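Local coordinates for protein argonaute (Marinitoga piezophila, PDB 5I4A) that uses short guide RNAs bearing a 5'-hydroxyl to bind complementary single-stranded DNA or RNA targets, and cleaves the target as an endonuclease, at residues 432-437 with 604-610. Residues are numbered along the deposited sequence.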
# COMPACT_ATOMS: atom_id res chain seq x y z
N PHE A 432 5.97 -13.69 -20.46
CA PHE A 432 7.32 -13.16 -20.66
C PHE A 432 8.19 -13.61 -19.50
O PHE A 432 7.70 -13.95 -18.42
CB PHE A 432 7.31 -11.63 -20.76
CG PHE A 432 6.81 -10.94 -19.52
CD1 PHE A 432 7.64 -10.75 -18.42
CD2 PHE A 432 5.50 -10.49 -19.44
CE1 PHE A 432 7.18 -10.13 -17.28
CE2 PHE A 432 5.03 -9.87 -18.29
CZ PHE A 432 5.87 -9.69 -17.22
N ILE A 433 9.50 -13.57 -19.72
CA ILE A 433 10.47 -13.64 -18.64
C ILE A 433 11.35 -12.41 -18.73
O ILE A 433 11.55 -11.85 -19.81
CB ILE A 433 11.32 -14.93 -18.66
CG1 ILE A 433 12.27 -14.94 -19.85
CG2 ILE A 433 10.42 -16.16 -18.66
CD1 ILE A 433 13.16 -16.17 -19.91
N LEU A 434 11.85 -11.96 -17.58
CA LEU A 434 12.72 -10.80 -17.55
C LEU A 434 14.12 -11.20 -17.99
O LEU A 434 14.65 -12.22 -17.55
CB LEU A 434 12.75 -10.18 -16.16
CG LEU A 434 11.42 -9.63 -15.64
CD1 LEU A 434 11.64 -8.79 -14.40
CD2 LEU A 434 10.70 -8.83 -16.71
N LYS A 435 14.71 -10.39 -18.88
CA LYS A 435 16.04 -10.70 -19.39
C LYS A 435 17.05 -10.83 -18.26
O LYS A 435 17.89 -11.74 -18.27
CB LYS A 435 16.47 -9.62 -20.38
CG LYS A 435 17.50 -10.07 -21.39
CD LYS A 435 17.92 -8.93 -22.30
CE LYS A 435 18.80 -9.44 -23.43
NZ LYS A 435 19.79 -10.42 -22.94
N LYS A 436 16.98 -9.95 -17.26
CA LYS A 436 17.91 -9.96 -16.15
C LYS A 436 17.55 -11.00 -15.08
O LYS A 436 18.39 -11.27 -14.21
CB LYS A 436 17.99 -8.57 -15.51
CG LYS A 436 18.60 -7.53 -16.43
CD LYS A 436 18.64 -6.15 -15.78
CE LYS A 436 19.52 -5.20 -16.59
NZ LYS A 436 19.55 -3.83 -16.01
N MET A 437 16.35 -11.57 -15.13
CA MET A 437 15.96 -12.61 -14.20
C MET A 437 16.17 -14.02 -14.73
O MET A 437 15.96 -14.99 -13.99
CB MET A 437 14.48 -12.45 -13.80
CG MET A 437 14.19 -11.21 -12.97
SD MET A 437 15.01 -11.25 -11.37
CE MET A 437 14.15 -12.60 -10.56
N LEU A 604 13.30 -5.76 -9.96
CA LEU A 604 12.84 -6.60 -11.06
C LEU A 604 11.63 -7.42 -10.67
O LEU A 604 10.78 -7.73 -11.52
CB LEU A 604 13.97 -7.52 -11.53
CG LEU A 604 15.19 -6.87 -12.19
CD1 LEU A 604 16.35 -7.85 -12.24
CD2 LEU A 604 14.86 -6.37 -13.59
N LEU A 605 11.50 -7.77 -9.38
CA LEU A 605 10.33 -8.51 -8.92
C LEU A 605 9.04 -7.73 -9.13
O LEU A 605 7.96 -8.34 -9.22
CB LEU A 605 10.48 -8.88 -7.45
CG LEU A 605 11.40 -10.07 -7.15
CD1 LEU A 605 11.49 -10.30 -5.65
CD2 LEU A 605 10.89 -11.31 -7.87
N THR A 606 9.11 -6.40 -9.21
CA THR A 606 7.92 -5.62 -9.50
C THR A 606 7.44 -5.79 -10.94
O THR A 606 6.35 -5.31 -11.27
CB THR A 606 8.16 -4.13 -9.22
OG1 THR A 606 8.92 -3.56 -10.29
CG2 THR A 606 8.93 -3.95 -7.91
N ARG A 607 8.22 -6.46 -11.79
CA ARG A 607 7.88 -6.62 -13.19
C ARG A 607 7.84 -8.07 -13.66
O ARG A 607 7.58 -8.31 -14.84
CB ARG A 607 8.88 -5.86 -14.08
CG ARG A 607 8.98 -4.37 -13.78
CD ARG A 607 7.75 -3.61 -14.25
NE ARG A 607 8.00 -2.17 -14.27
CZ ARG A 607 8.54 -1.53 -15.31
NH1 ARG A 607 8.86 -2.19 -16.41
NH2 ARG A 607 8.74 -0.22 -15.24
N VAL A 608 8.09 -9.04 -12.78
CA VAL A 608 8.07 -10.44 -13.20
C VAL A 608 6.67 -10.92 -13.56
O VAL A 608 6.51 -12.03 -14.07
CB VAL A 608 8.65 -11.36 -12.11
CG1 VAL A 608 10.10 -11.02 -11.85
CG2 VAL A 608 7.84 -11.27 -10.84
N ALA A 609 5.65 -10.10 -13.31
CA ALA A 609 4.30 -10.38 -13.77
C ALA A 609 3.60 -9.05 -14.01
O ALA A 609 3.97 -8.01 -13.45
CB ALA A 609 3.52 -11.23 -12.76
N HIS A 610 2.58 -9.10 -14.86
CA HIS A 610 1.70 -7.97 -15.12
C HIS A 610 0.26 -8.42 -15.00
O HIS A 610 -0.09 -9.52 -15.43
CB HIS A 610 1.94 -7.38 -16.53
CG HIS A 610 3.08 -6.41 -16.60
ND1 HIS A 610 2.90 -5.05 -16.67
CD2 HIS A 610 4.42 -6.61 -16.63
CE1 HIS A 610 4.08 -4.45 -16.73
NE2 HIS A 610 5.02 -5.38 -16.71
O HOH W 1 8.47 -12.97 -15.85
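Within the PIWI domain, an RNase H fold, the short strand 433-434, which pairs with strand 271-272, and the turn after it pack against the end of helix 595-605 and the loop that follows. Three side chains do most of the work: Leu604, Phe432 and Leu434. Leu434 points toward the other segment, its CD1 lying 3.2 Å from Leu604 O and 3.7 Å from Val608 CG1, so it packs against the turn closed by the Arg607 N to Leu604 O hydrogen bond. Leu604 reaches back over the opposing turn, which is closed by a 3.0 Å hydrogen bond from Met437 N to Leu434 O; Leu604 CD1 sits 3.8 Å from Met437 SD and 3.7 Å from Lys436 CB. Phe432 starts out sideways, but its ring turns in toward residues 607-610, with CE1 at its ring edge 3.1 Å from Arg607 O and CZ 3.5 Å from His610 CD2. Tyr271 meets the Phe432 ring edge-to-face and hydrogen-bonds Arg607 and His610. No direct hydrogen bond joins the segments; instead a water bridges them, its oxygen 2.9 Å from Phe432 O and 2.8 Å from Val608 O.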